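Local coordinates for extracellular ligand-binding receptor (Sphaerobacter thermophilus, PDB 4ZPJ), which probably serves as the extracellular substrate-binding component of an ABC transporter, with a leucine-binding-protein-type fold, and binds zinc ions, at residues Q234-L240 with R265-Y270; T259-I264 with S291-I296; Y339-I343 with P377-F381; S387-T393 with D417-L421. Residue numbers count along the deposited sequence, not the author numbering.

Contact 1: residues Q234-L240 with R265-Y270; sequences QDFGPYL and RFLVQY. With ZN (zinc ion), chain F.
A surface zinc site opens this contact: Asp235 OD2 binds the ion at 1.8 Å, while Asp235 OD1 accepts a weak capping bond from Gly237 N (2.9 Å) at the turn into helix 237-246. Residues 265-270 are helical throughout, and the nearest CA pairs are Gln234-Arg265 (7.0 Å), Phe236-Phe266 (6.2 Å) and Leu240-Tyr270 (7.0 Å). Gln269, chi1 m and chi2 t, grips the loop before the helix with both ends of its amide: NE2 donates to Gln234 O (2.9 Å) and OE1 accepts from Phe236 N (2.8 Å). Two helices flanking the parallel sheet of one periplasmic-binding-protein lobe are thus joined. Phe236 (chi1 m) offers its face to the edge of Phe266 (chi1 t), centroids 5.6 Å apart and planes at 88°; Phe266 CB lies over that face, 4.0 Å from the centroid. Leu240 (m, t) brings CD2 to 3.6 Å from Phe266 CE1 and 3.7 Å from Tyr270 CD1. Arg265 stretches past Gln234, its guanidinium salt-bridged to Asp262.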
loop_
_atom_site.group_PDB
_atom_site.type_symbol
_atom_site.label_atom_id
_atom_site.label_comp_id
_atom_site.label_asym_id
_atom_site.label_seq_id
_atom_site.Cartn_x
_atom_site.Cartn_y
_atom_site.Cartn_z
ATOM N N GLN A 234 -1.239 24.044 3.564
ATOM C CA GLN A 234 -0.967 24.379 4.932
ATOM C C GLN A 234 -2.284 24.709 5.663
ATOM O O GLN A 234 -2.565 24.182 6.739
ATOM C CB GLN A 234 -0.063 25.605 4.931
ATOM C CG GLN A 234 1.037 25.537 5.959
ATOM C CD GLN A 234 2.105 24.533 5.590
ATOM O OE1 GLN A 234 2.466 24.391 4.422
ATOM N NE2 GLN A 234 2.614 23.829 6.583
ATOM N N ASP A 235 -3.086 25.582 5.051
ATOM C CA ASP A 235 -4.392 26.008 5.592
ATOM C C ASP A 235 -5.447 25.186 4.880
ATOM O O ASP A 235 -5.738 25.429 3.716
ATOM C CB ASP A 235 -4.652 27.551 5.343
ATOM C CG ASP A 235 -5.976 28.084 6.024
ATOM O OD1 ASP A 235 -6.648 27.235 6.720
ATOM O OD2 ASP A 235 -6.367 29.351 5.890
ATOM N N PHE A 236 -6.051 24.240 5.579
ATOM C CA PHE A 236 -7.137 23.425 4.964
ATOM C C PHE A 236 -8.517 24.118 5.126
ATOM O O PHE A 236 -9.487 23.735 4.465
ATOM C CB PHE A 236 -7.148 21.967 5.464
ATOM C CG PHE A 236 -6.196 21.072 4.716
ATOM C CD1 PHE A 236 -6.495 20.627 3.434
ATOM C CD2 PHE A 236 -4.985 20.685 5.274
ATOM C CE1 PHE A 236 -5.599 19.834 2.730
ATOM C CE2 PHE A 236 -4.091 19.867 4.577
ATOM C CZ PHE A 236 -4.396 19.445 3.309
ATOM N N GLY A 237 -8.579 25.127 5.993
ATOM C CA GLY A 237 -9.753 26.058 6.107
ATOM C C GLY A 237 -10.648 26.161 4.874
ATOM O O GLY A 237 -11.819 25.827 4.920
ATOM N N PRO A 238 -10.090 26.603 3.743
ATOM C CA PRO A 238 -10.979 26.845 2.603
ATOM C C PRO A 238 -11.579 25.556 2.088
ATOM O O PRO A 238 -12.763 25.523 1.787
ATOM C CB PRO A 238 -10.054 27.517 1.560
ATOM C CG PRO A 238 -8.921 28.093 2.384
ATOM C CD PRO A 238 -8.711 27.024 3.447
ATOM N N TYR A 239 -10.783 24.493 2.038
ATOM C CA TYR A 239 -11.255 23.200 1.515
ATOM C C TYR A 239 -12.258 22.580 2.466
ATOM O O TYR A 239 -13.186 21.963 2.025
ATOM C CB TYR A 239 -10.082 22.275 1.237
ATOM C CG TYR A 239 -9.110 22.982 0.342
ATOM C CD1 TYR A 239 -9.352 23.081 -1.027
ATOM C CD2 TYR A 239 -8.016 23.654 0.866
ATOM C CE1 TYR A 239 -8.500 23.811 -1.853
ATOM C CE2 TYR A 239 -7.155 24.394 0.046
ATOM C CZ TYR A 239 -7.396 24.463 -1.311
ATOM O OH TYR A 239 -6.558 25.188 -2.124
ATOM N N LEU A 240 -12.053 22.787 3.764
ATOM C CA LEU A 240 -12.964 22.373 4.808
ATOM C C LEU A 240 -14.292 23.072 4.687
ATOM O O LEU A 240 -15.346 22.439 4.776
ATOM C CB LEU A 240 -12.376 22.654 6.192
ATOM C CG LEU A 240 -11.167 21.782 6.629
ATOM C CD1 LEU A 240 -10.852 22.024 8.088
ATOM C CD2 LEU A 240 -11.389 20.298 6.421
ATOM N N ARG A 265 -2.034 17.505 8.884
ATOM C CA ARG A 265 -2.655 18.861 8.919
ATOM C C ARG A 265 -4.181 18.794 8.594
ATOM O O ARG A 265 -4.998 19.458 9.235
ATOM C CB ARG A 265 -1.906 19.845 7.979
ATOM C CG ARG A 265 -0.535 20.296 8.497
ATOM C CD ARG A 265 0.017 21.468 7.645
ATOM N NE ARG A 265 0.094 21.015 6.244
ATOM C CZ ARG A 265 1.103 20.311 5.696
ATOM N NH1 ARG A 265 2.213 20.044 6.400
ATOM N NH2 ARG A 265 1.019 19.905 4.422
ATOM N N PHE A 266 -4.569 17.953 7.646
ATOM C CA PHE A 266 -5.974 17.832 7.358
ATOM C C PHE A 266 -6.785 17.273 8.556
ATOM O O PHE A 266 -7.795 17.876 8.967
ATOM C CB PHE A 266 -6.236 16.967 6.128
ATOM C CG PHE A 266 -7.701 16.712 5.888
ATOM C CD1 PHE A 266 -8.473 17.634 5.239
ATOM C CD2 PHE A 266 -8.307 15.563 6.375
ATOM C CE1 PHE A 266 -9.836 17.408 5.046
ATOM C CE2 PHE A 266 -9.673 15.326 6.201
ATOM C CZ PHE A 266 -10.441 16.251 5.530
ATOM N N LEU A 267 -6.366 16.129 9.101
ATOM C CA LEU A 267 -7.153 15.519 10.182
ATOM C C LEU A 267 -7.218 16.415 11.369
ATOM O O LEU A 267 -8.277 16.615 11.936
ATOM C CB LEU A 267 -6.587 14.164 10.589
ATOM C CG LEU A 267 -7.024 13.124 9.577
ATOM C CD1 LEU A 267 -6.254 11.846 9.731
ATOM C CD2 LEU A 267 -8.512 12.887 9.709
ATOM N N VAL A 268 -6.104 17.033 11.714
ATOM C CA VAL A 268 -6.071 17.846 12.910
ATOM C C VAL A 268 -6.999 19.047 12.685
ATOM O O VAL A 268 -7.718 19.449 13.600
ATOM C CB VAL A 268 -4.613 18.323 13.271
ATOM C CG1 VAL A 268 -4.625 19.566 14.154
ATOM C CG2 VAL A 268 -3.798 17.227 13.972
ATOM N N GLN A 269 -6.998 19.619 11.487
ATOM C CA GLN A 269 -7.798 20.835 11.259
ATOM C C GLN A 269 -9.267 20.479 11.075
ATOM O O GLN A 269 -10.166 21.241 11.425
ATOM C CB GLN A 269 -7.266 21.663 10.087
ATOM C CG GLN A 269 -5.823 22.161 10.314
ATOM C CD GLN A 269 -5.258 22.921 9.114
ATOM O OE1 GLN A 269 -5.989 23.384 8.244
ATOM N NE2 GLN A 269 -3.957 23.032 9.059
ATOM N N TYR A 270 -9.502 19.295 10.572
ATOM C CA TYR A 270 -10.857 18.778 10.492
ATOM C C TYR A 270 -11.488 18.751 11.876
ATOM O O TYR A 270 -12.639 19.136 12.028
ATOM C CB TYR A 270 -10.867 17.412 9.822
ATOM C CG TYR A 270 -12.226 16.936 9.410
ATOM C CD1 TYR A 270 -12.762 17.277 8.149
ATOM C CD2 TYR A 270 -12.986 16.153 10.245
ATOM C CE1 TYR A 270 -14.011 16.829 7.747
ATOM C CE2 TYR A 270 -14.229 15.685 9.841
ATOM C CZ TYR A 270 -14.731 16.020 8.598
ATOM O OH TYR A 270 -15.976 15.593 8.233
HETATM ZN ZN ZN F . -7.735 29.937 6.940
#

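Contact 2: residues T259-I264 with S291-I296; sequences TSTDAI and SILPEI
An N-capped helix start meets a short helix here, within the alpha/beta lobe of the periplasmic binding protein fold that holds the four-stranded parallel sheet. Thr259 and Ser260 are extended and lead into helix 261-272. Ser260 is the N-cap: with chi1 p (63°) its OG accepts from Ala263 N at 3.1 Å, and its CA-to-CB bond points away from residues 291-296. On the partner side Ser291 and Ile292 precede helix 293-296, and the closest CA pair across the contact is Ile264-Ile296 at 5.7 Å. No hydrogen bond crosses; the join is made by isoleucines of differing rotamer. Ile292 (chi1 p, chi2 t) points toward the capped turn and brings CD1 to 4.3 Å from Ala263 CB and 4.1 Å from Ser260 O, while its CG2 meets Ile264 CD1 at 4.0 Å. Ile264 (m, t) leaves the helix sideways, but its end swings nearer, so that CD1 also comes within 4.3 Å of Glu295 CB. Ile296 is m, m, a fold that returns its CD1 to 4.0 Å from Ile264 CG1 and from Ala263 O. At the exposed end Thr259 (chi1 m) keeps OG1 on Ala286 O and Ser291 (chi1 p) keeps OG on Asp289. The tightest approach is Ile296 CD1 to Ile264 CA, 3.4 Å.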
loop_
_atom_site.group_PDB
_atom_site.type_symbol
_atom_site.label_atom_id
_atom_site.label_comp_id
_atom_site.label_asym_id
_atom_site.label_seq_id
_atom_site.Cartn_x
_atom_site.Cartn_y
_atom_site.Cartn_z
ATOM N N THR A 259 0.144 8.979 3.320
ATOM C CA THR A 259 0.824 9.072 4.563
ATOM C C THR A 259 1.803 10.206 4.489
ATOM O O THR A 259 2.918 10.022 4.022
ATOM C CB THR A 259 1.586 7.783 4.799
ATOM O OG1 THR A 259 0.626 6.743 4.803
ATOM C CG2 THR A 259 2.359 7.848 6.096
ATOM N N SER A 260 1.381 11.367 4.981
ATOM C CA SER A 260 2.068 12.610 4.702
ATOM C C SER A 260 1.722 13.645 5.737
ATOM O O SER A 260 0.800 13.478 6.555
ATOM C CB SER A 260 1.561 13.146 3.375
ATOM O OG SER A 260 0.155 13.434 3.473
ATOM N N THR A 261 2.418 14.753 5.658
ATOM C CA THR A 261 2.168 15.816 6.569
ATOM C C THR A 261 0.866 16.484 6.144
ATOM O O THR A 261 0.187 17.009 6.992
ATOM C CB THR A 261 3.339 16.812 6.596
ATOM O OG1 THR A 261 3.558 17.272 5.271
ATOM C CG2 THR A 261 4.628 16.126 7.097
ATOM N N ASP A 262 0.516 16.459 4.856
ATOM C CA ASP A 262 -0.832 16.848 4.416
ATOM C C ASP A 262 -1.935 16.125 5.267
ATOM O O ASP A 262 -2.952 16.723 5.719
ATOM C CB ASP A 262 -1.037 16.532 2.921
ATOM C CG ASP A 262 -0.350 17.539 1.983
ATOM O OD1 ASP A 262 0.379 18.443 2.461
ATOM O OD2 ASP A 262 -0.561 17.459 0.740
ATOM N N ALA A 263 -1.735 14.841 5.484
ATOM C CA ALA A 263 -2.751 14.046 6.169
ATOM C C ALA A 263 -2.898 14.442 7.614
ATOM O O ALA A 263 -4.024 14.527 8.113
ATOM C CB ALA A 263 -2.468 12.584 6.012
ATOM N N ILE A 264 -1.770 14.744 8.246
ATOM C CA ILE A 264 -1.724 15.194 9.626
ATOM C C ILE A 264 -2.421 16.554 9.752
ATOM O O ILE A 264 -3.328 16.709 10.626
ATOM C CB ILE A 264 -0.285 15.305 10.158
ATOM C CG1 ILE A 264 0.406 13.943 10.163
ATOM C CG2 ILE A 264 -0.267 15.928 11.569
ATOM C CD1 ILE A 264 1.920 14.009 10.392
ATOM N N SER A 291 2.824 5.127 11.367
ATOM C CA SER A 291 3.911 6.103 11.448
ATOM C C SER A 291 3.444 7.494 11.820
ATOM O O SER A 291 4.231 8.275 12.349
ATOM C CB SER A 291 4.656 6.187 10.135
ATOM O OG SER A 291 3.734 6.307 9.067
ATOM N N ILE A 292 2.191 7.845 11.544
ATOM C CA ILE A 292 1.790 9.226 11.838
ATOM C C ILE A 292 0.653 9.300 12.823
ATOM O O ILE A 292 0.202 10.386 13.155
ATOM C CB ILE A 292 1.440 9.995 10.570
ATOM C CG1 ILE A 292 0.391 9.248 9.733
ATOM C CG2 ILE A 292 2.688 10.170 9.728
ATOM C CD1 ILE A 292 -0.207 10.086 8.625
ATOM N N LEU A 293 0.218 8.139 13.295
ATOM C CA LEU A 293 -0.891 8.028 14.217
ATOM C C LEU A 293 -0.650 8.781 15.503
ATOM O O LEU A 293 -1.499 9.524 15.939
ATOM C CB LEU A 293 -1.232 6.562 14.482
ATOM C CG LEU A 293 -2.675 6.308 14.897
ATOM C CD1 LEU A 293 -3.690 7.180 14.157
ATOM C CD2 LEU A 293 -3.020 4.855 14.722
ATOM N N PRO A 294 0.572 8.730 16.052
ATOM C CA PRO A 294 0.818 9.580 17.241
ATOM C C PRO A 294 0.612 11.124 17.101
ATOM O O PRO A 294 0.350 11.801 18.087
ATOM C CB PRO A 294 2.265 9.275 17.586
ATOM C CG PRO A 294 2.541 7.947 16.973
ATOM C CD PRO A 294 1.732 7.899 15.707
ATOM N N GLU A 295 0.752 11.677 15.907
ATOM C CA GLU A 295 0.697 13.116 15.706
ATOM C C GLU A 295 -0.721 13.550 15.305
ATOM O O GLU A 295 -1.086 14.688 15.430
ATOM C CB GLU A 295 1.690 13.511 14.634
ATOM C CG GLU A 295 2.935 12.617 14.652
ATOM C CD GLU A 295 4.137 13.261 14.022
ATOM O OE1 GLU A 295 4.857 12.565 13.257
ATOM O OE2 GLU A 295 4.340 14.461 14.292
ATOM N N ILE A 296 -1.509 12.632 14.803
ATOM C CA ILE A 296 -2.908 12.879 14.651
ATOM C C ILE A 296 -3.495 12.792 16.049
ATOM O O ILE A 296 -4.048 13.772 16.613
ATOM C CB ILE A 296 -3.588 11.763 13.863
ATOM C CG1 ILE A 296 -3.001 11.600 12.464
ATOM C CG2 ILE A 296 -5.090 11.953 13.879
ATOM C CD1 ILE A 296 -3.136 12.814 11.641
#

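Contact 3: residues Y339-I343 with P377-F381; sequences YAGYI and PAGNF
Ile343 lays its CG2 methyl over the face of the Phe381 ring, a CH-pi contact 3.8 Å from the centroid and 12° off the ring normal. Ile343 (chi1 m, chi2 m) and Phe381 (chi1 t) close one end of a buried contact of a helix with a turn and the strand that follows it. At the other end Tyr339, chi1 t, reaches past Pro377 to Ala378: its CE1 is 4.0 Å from Pro377 CG, which lies at the ring edge, and its OH is 3.4 Å from Ala378 CB. Pro377 fits among three side chains of the helix, with CG also 3.8 Å from Tyr342 CE2 and CD 4.2 Å from Ile343 CD1. The nearest CA pairs, Tyr339-Pro377 at 7.8 Å and Ile343-Phe381 at 8.5 Å, follow one helical turn, whose Ile343 N to Tyr339 O bond measures 3.0 Å. No direct hydrogen bond crosses. Instead a water lies 2.6 Å from Tyr339 OH, accepts from Ala378 N (2.9 Å) and donates to Gly379 O (2.9 Å), bridging the tyrosine hydroxyl to the backbone. Gly379, at phi/psi 128/-164, occupies a conformation in which a CB would jam against the preceding carbonyl. Tyr342 OH bonds Gln84. Helix 336-354 thereby packs on the tight link between antiparallel strands 373-376 and 379-383, while the Phe381 side chain also touches Pro390 and Thr392 of the adjoining strand 390-401.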
loop_
_atom_site.group_PDB
_atom_site.type_symbol
_atom_site.label_atom_id
_atom_site.label_comp_id
_atom_site.label_asym_id
_atom_site.label_seq_id
_atom_site.Cartn_x
_atom_site.Cartn_y
_atom_site.Cartn_z
ATOM N N TYR A 339 4.744 -3.593 6.007
ATOM C CA TYR A 339 3.946 -4.757 5.702
ATOM C C TYR A 339 4.114 -5.170 4.240
ATOM O O TYR A 339 4.311 -6.384 3.891
ATOM C CB TYR A 339 2.452 -4.487 6.019
ATOM C CG TYR A 339 1.555 -5.558 5.419
ATOM C CD1 TYR A 339 1.457 -6.803 5.987
ATOM C CD2 TYR A 339 0.897 -5.335 4.213
ATOM C CE1 TYR A 339 0.638 -7.793 5.413
ATOM C CE2 TYR A 339 0.135 -6.330 3.598
ATOM C CZ TYR A 339 -0.022 -7.536 4.199
ATOM O OH TYR A 339 -0.829 -8.484 3.571
ATOM N N ALA A 340 4.012 -4.178 3.368
ATOM C CA ALA A 340 4.050 -4.433 1.931
ATOM C C ALA A 340 5.415 -4.974 1.463
ATOM O O ALA A 340 5.456 -5.900 0.645
ATOM C CB ALA A 340 3.679 -3.171 1.152
ATOM N N GLY A 341 6.506 -4.454 2.030
ATOM C CA GLY A 341 7.851 -5.019 1.843
ATOM C C GLY A 341 7.985 -6.459 2.325
ATOM O O GLY A 341 8.566 -7.320 1.651
ATOM N N TYR A 342 7.430 -6.734 3.480
ATOM C CA TYR A 342 7.431 -8.077 4.011
ATOM C C TYR A 342 6.752 -9.110 3.072
ATOM O O TYR A 342 7.277 -10.166 2.786
ATOM C CB TYR A 342 6.766 -8.043 5.386
ATOM C CG TYR A 342 6.767 -9.372 6.033
ATOM C CD1 TYR A 342 7.938 -9.883 6.602
ATOM C CD2 TYR A 342 5.613 -10.147 6.066
ATOM C CE1 TYR A 342 7.971 -11.133 7.204
ATOM C CE2 TYR A 342 5.657 -11.407 6.621
ATOM C CZ TYR A 342 6.825 -11.884 7.200
ATOM O OH TYR A 342 6.795 -13.122 7.778
ATOM N N ILE A 343 5.604 -8.763 2.540
ATOM C CA ILE A 343 4.911 -9.613 1.568
ATOM C C ILE A 343 5.774 -9.779 0.310
ATOM O O ILE A 343 5.819 -10.859 -0.307
ATOM C CB ILE A 343 3.538 -8.995 1.195
ATOM C CG1 ILE A 343 2.648 -8.838 2.422
ATOM C CG2 ILE A 343 2.845 -9.793 0.086
ATOM C CD1 ILE A 343 2.087 -10.138 2.985
ATOM N N PRO A 377 0.526 -11.580 7.514
ATOM C CA PRO A 377 0.125 -10.846 8.685
ATOM C C PRO A 377 -1.231 -10.184 8.566
ATOM O O PRO A 377 -1.804 -9.842 9.598
ATOM C CB PRO A 377 1.216 -9.826 8.877
ATOM C CG PRO A 377 2.362 -10.223 8.014
ATOM C CD PRO A 377 1.871 -11.211 7.011
ATOM N N ALA A 378 -1.745 -9.979 7.352
ATOM C CA ALA A 378 -3.092 -9.371 7.176
ATOM C C ALA A 378 -4.129 -10.437 6.865
ATOM O O ALA A 378 -5.319 -10.177 6.882
ATOM C CB ALA A 378 -3.070 -8.317 6.100
ATOM N N GLY A 379 -3.688 -11.669 6.647
ATOM C CA GLY A 379 -4.580 -12.727 6.154
ATOM C C GLY A 379 -3.970 -13.363 4.942
ATOM O O GLY A 379 -2.743 -13.192 4.636
ATOM N N ASN A 380 -4.798 -14.084 4.218
ATOM C CA ASN A 380 -4.300 -14.845 3.103
ATOM C C ASN A 380 -3.987 -13.926 1.914
ATOM O O ASN A 380 -4.619 -12.887 1.723
ATOM C CB ASN A 380 -5.270 -15.950 2.771
ATOM C CG ASN A 380 -5.380 -16.967 3.909
ATOM O OD1 ASN A 380 -6.442 -17.200 4.445
ATOM N ND2 ASN A 380 -4.271 -17.513 4.316
ATOM N N PHE A 381 -2.956 -14.311 1.178
ATOM C CA PHE A 381 -2.449 -13.561 0.105
ATOM C C PHE A 381 -2.208 -14.528 -1.028
ATOM O O PHE A 381 -1.577 -15.631 -0.852
ATOM C CB PHE A 381 -1.143 -12.844 0.452
ATOM C CG PHE A 381 -0.560 -12.060 -0.721
ATOM C CD1 PHE A 381 0.172 -12.698 -1.691
ATOM C CD2 PHE A 381 -0.823 -10.689 -0.868
ATOM C CE1 PHE A 381 0.678 -11.986 -2.793
ATOM C CE2 PHE A 381 -0.338 -9.967 -1.930
ATOM C CZ PHE A 381 0.440 -10.622 -2.903
HETATM O O HOH W 1 -1.029 -10.860 4.671
#

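Contact 4: residues S387-T393 with D417-L421; sequences SQGPVTT and DFDDL. With ZN (zinc ion), chain D; ZN (zinc ion), chain C.
Ser387 OG donates to Asp420 OD1 at 2.7 Å and accepts from Gly389 N at 3.1 Å, the latter bond making an ST turn ahead of strand 390-401. Farther along, this strand pairs antiparallel with the end of 407-418, closing a beta hairpin at its open end. Thr392 and Phe418 form a hydrogen-bonded pair: Phe418 N to Thr392 O is 2.8 Å, and Thr392 N to Phe418 O is 3.3 Å. Asp417 and Phe418 both face Thr392, a G1 beta bulge, with Asp417 at phi/psi 54/42. A water accepts from Asp417 N (3.0 Å) and lies 2.6 Å from Thr393 OG1. Asp417 binds one zinc through OD1 (2.0 Å) and OD2 (2.5 Å); Asp419 binds another through OD2 (2.1 Å), its OD1 accepting from Leu421 N (3.0 Å) in an Asx turn. Asp420 OD2, bonded to Thr158, lies 3.4 Å from Gly389 CA, where a CB would clash. Val391, chi1 t, sets CG1 3.8 Å from Asp417 CA and CG2 3.8 Å from Asp419 CB.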
loop_
_atom_site.group_PDB
_atom_site.type_symbol
_atom_site.label_atom_id
_atom_site.label_comp_id
_atom_site.label_asym_id
_atom_site.label_seq_id
_atom_site.Cartn_x
_atom_site.Cartn_y
_atom_site.Cartn_z
ATOM N N SER A 387 -4.386 -10.153 -13.538
ATOM C CA SER A 387 -3.712 -8.850 -13.304
ATOM C C SER A 387 -2.336 -8.977 -12.670
ATOM O O SER A 387 -1.468 -8.093 -12.798
ATOM C CB SER A 387 -4.563 -7.958 -12.435
ATOM O OG SER A 387 -4.678 -8.408 -11.069
ATOM N N GLN A 388 -2.142 -10.085 -11.976
ATOM C CA GLN A 388 -0.960 -10.325 -11.137
ATOM C C GLN A 388 -0.790 -9.273 -10.070
ATOM O O GLN A 388 0.304 -9.044 -9.578
ATOM C CB GLN A 388 0.291 -10.520 -11.970
ATOM C CG GLN A 388 0.124 -11.725 -12.864
ATOM C CD GLN A 388 1.366 -12.210 -13.535
ATOM O OE1 GLN A 388 1.399 -13.319 -14.045
ATOM N NE2 GLN A 388 2.376 -11.372 -13.592
ATOM N N GLY A 389 -1.905 -8.662 -9.683
ATOM C CA GLY A 389 -1.955 -7.765 -8.539
ATOM C C GLY A 389 -2.467 -8.640 -7.402
ATOM O O GLY A 389 -2.644 -9.866 -7.573
ATOM N N PRO A 390 -2.660 -8.044 -6.225
ATOM C CA PRO A 390 -2.993 -8.792 -5.025
ATOM C C PRO A 390 -4.430 -9.158 -4.888
ATOM O O PRO A 390 -5.279 -8.366 -5.204
ATOM C CB PRO A 390 -2.675 -7.803 -3.905
ATOM C CG PRO A 390 -1.766 -6.829 -4.472
ATOM C CD PRO A 390 -2.255 -6.667 -5.891
ATOM N N VAL A 391 -4.677 -10.374 -4.436
ATOM C CA VAL A 391 -5.972 -10.847 -4.026
ATOM C C VAL A 391 -5.747 -11.146 -2.523
ATOM O O VAL A 391 -5.069 -12.090 -2.149
ATOM C CB VAL A 391 -6.387 -12.120 -4.762
ATOM C CG1 VAL A 391 -7.711 -12.660 -4.233
ATOM C CG2 VAL A 391 -6.538 -11.865 -6.249
ATOM N N THR A 392 -6.289 -10.303 -1.665
ATOM C CA THR A 392 -5.864 -10.256 -0.273
ATOM C C THR A 392 -6.981 -9.808 0.682
ATOM O O THR A 392 -8.083 -9.398 0.269
ATOM C CB THR A 392 -4.655 -9.318 -0.210
ATOM O OG1 THR A 392 -3.952 -9.546 1.000
ATOM C CG2 THR A 392 -5.038 -7.760 -0.434
ATOM N N THR A 393 -6.704 -9.884 1.979
ATOM C CA THR A 393 -7.687 -9.590 2.995
ATOM C C THR A 393 -7.513 -8.100 3.318
ATOM O O THR A 393 -6.416 -7.676 3.624
ATOM C CB THR A 393 -7.495 -10.521 4.215
ATOM O OG1 THR A 393 -7.794 -11.883 3.840
ATOM C CG2 THR A 393 -8.394 -10.137 5.404
ATOM N N ASP A 417 -10.107 -11.860 0.135
ATOM C CA ASP A 417 -10.081 -12.099 -1.302
ATOM C C ASP A 417 -10.560 -10.889 -2.093
ATOM O O ASP A 417 -11.270 -10.987 -3.086
ATOM C CB ASP A 417 -10.879 -13.335 -1.648
ATOM C CG ASP A 417 -10.410 -14.575 -0.836
ATOM O OD1 ASP A 417 -9.472 -15.276 -1.179
ATOM O OD2 ASP A 417 -11.079 -14.921 0.122
ATOM N N PHE A 418 -10.121 -9.737 -1.654
ATOM C CA PHE A 418 -10.422 -8.531 -2.358
ATOM C C PHE A 418 -9.330 -8.239 -3.410
ATOM O O PHE A 418 -8.166 -8.002 -3.078
ATOM C CB PHE A 418 -10.572 -7.417 -1.384
ATOM C CG PHE A 418 -11.346 -6.251 -1.946
ATOM C CD1 PHE A 418 -12.737 -6.315 -2.065
ATOM C CD2 PHE A 418 -10.680 -5.134 -2.385
ATOM C CE1 PHE A 418 -13.420 -5.239 -2.580
ATOM C CE2 PHE A 418 -11.353 -4.069 -2.949
ATOM C CZ PHE A 418 -12.715 -4.106 -3.025
ATOM N N ASP A 419 -9.713 -8.283 -4.684
ATOM C CA ASP A 419 -8.752 -8.110 -5.756
ATOM C C ASP A 419 -8.674 -6.682 -6.287
ATOM O O ASP A 419 -9.451 -5.814 -5.862
ATOM C CB ASP A 419 -8.988 -9.091 -6.892
ATOM C CG ASP A 419 -10.326 -8.937 -7.571
ATOM O OD1 ASP A 419 -10.817 -7.814 -7.840
ATOM O OD2 ASP A 419 -10.886 -10.010 -7.882
ATOM N N ASP A 420 -7.751 -6.453 -7.209
ATOM C CA ASP A 420 -7.511 -5.106 -7.719
ATOM C C ASP A 420 -8.376 -4.767 -8.952
ATOM O O ASP A 420 -8.120 -3.826 -9.671
ATOM C CB ASP A 420 -6.001 -4.871 -7.978
ATOM C CG ASP A 420 -5.418 -5.816 -9.007
ATOM O OD1 ASP A 420 -6.047 -6.849 -9.319
ATOM O OD2 ASP A 420 -4.289 -5.549 -9.480
ATOM N N LEU A 421 -9.440 -5.510 -9.177
ATOM C CA LEU A 421 -10.212 -5.306 -10.362
ATOM C C LEU A 421 -11.637 -4.983 -10.024
ATOM O O LEU A 421 -12.417 -4.829 -10.919
ATOM C CB LEU A 421 -10.212 -6.576 -11.187
ATOM C CG LEU A 421 -8.898 -7.075 -11.770
ATOM C CD1 LEU A 421 -9.114 -8.485 -12.322
ATOM C CD2 LEU A 421 -8.486 -6.129 -12.868
HETATM ZN ZN ZN D . -9.128 -16.413 0.414
HETATM ZN ZN ZN C . -12.872 -10.208 -8.592
HETATM O O HOH W 2 -7.808 -13.089 1.534
#

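Overall arrangement
Along the chain, contacts 1 and 2 interlock, their segments alternating, whereas contact 3 closes before contact 4 opens, and both come after the first pair. Contacts 1 and 2 share helix 261-272 and touch, Leu267 CD1 lying 3.8 Å from Ile296 CD1, with centres 13 Å apart; both belong to the lobe with the four-stranded parallel sheet. Contacts 3 and 4, centres 12 Å apart, meet through neighbouring antiparallel strands 379-383 and 390-401, where Phe381 CE2 is 3.7 Å from Pro390 CB. Contact 1 lies across the chain's centre from them, about 32 and 33 Å away between centres. The layout accords with a two-lobed binding protein.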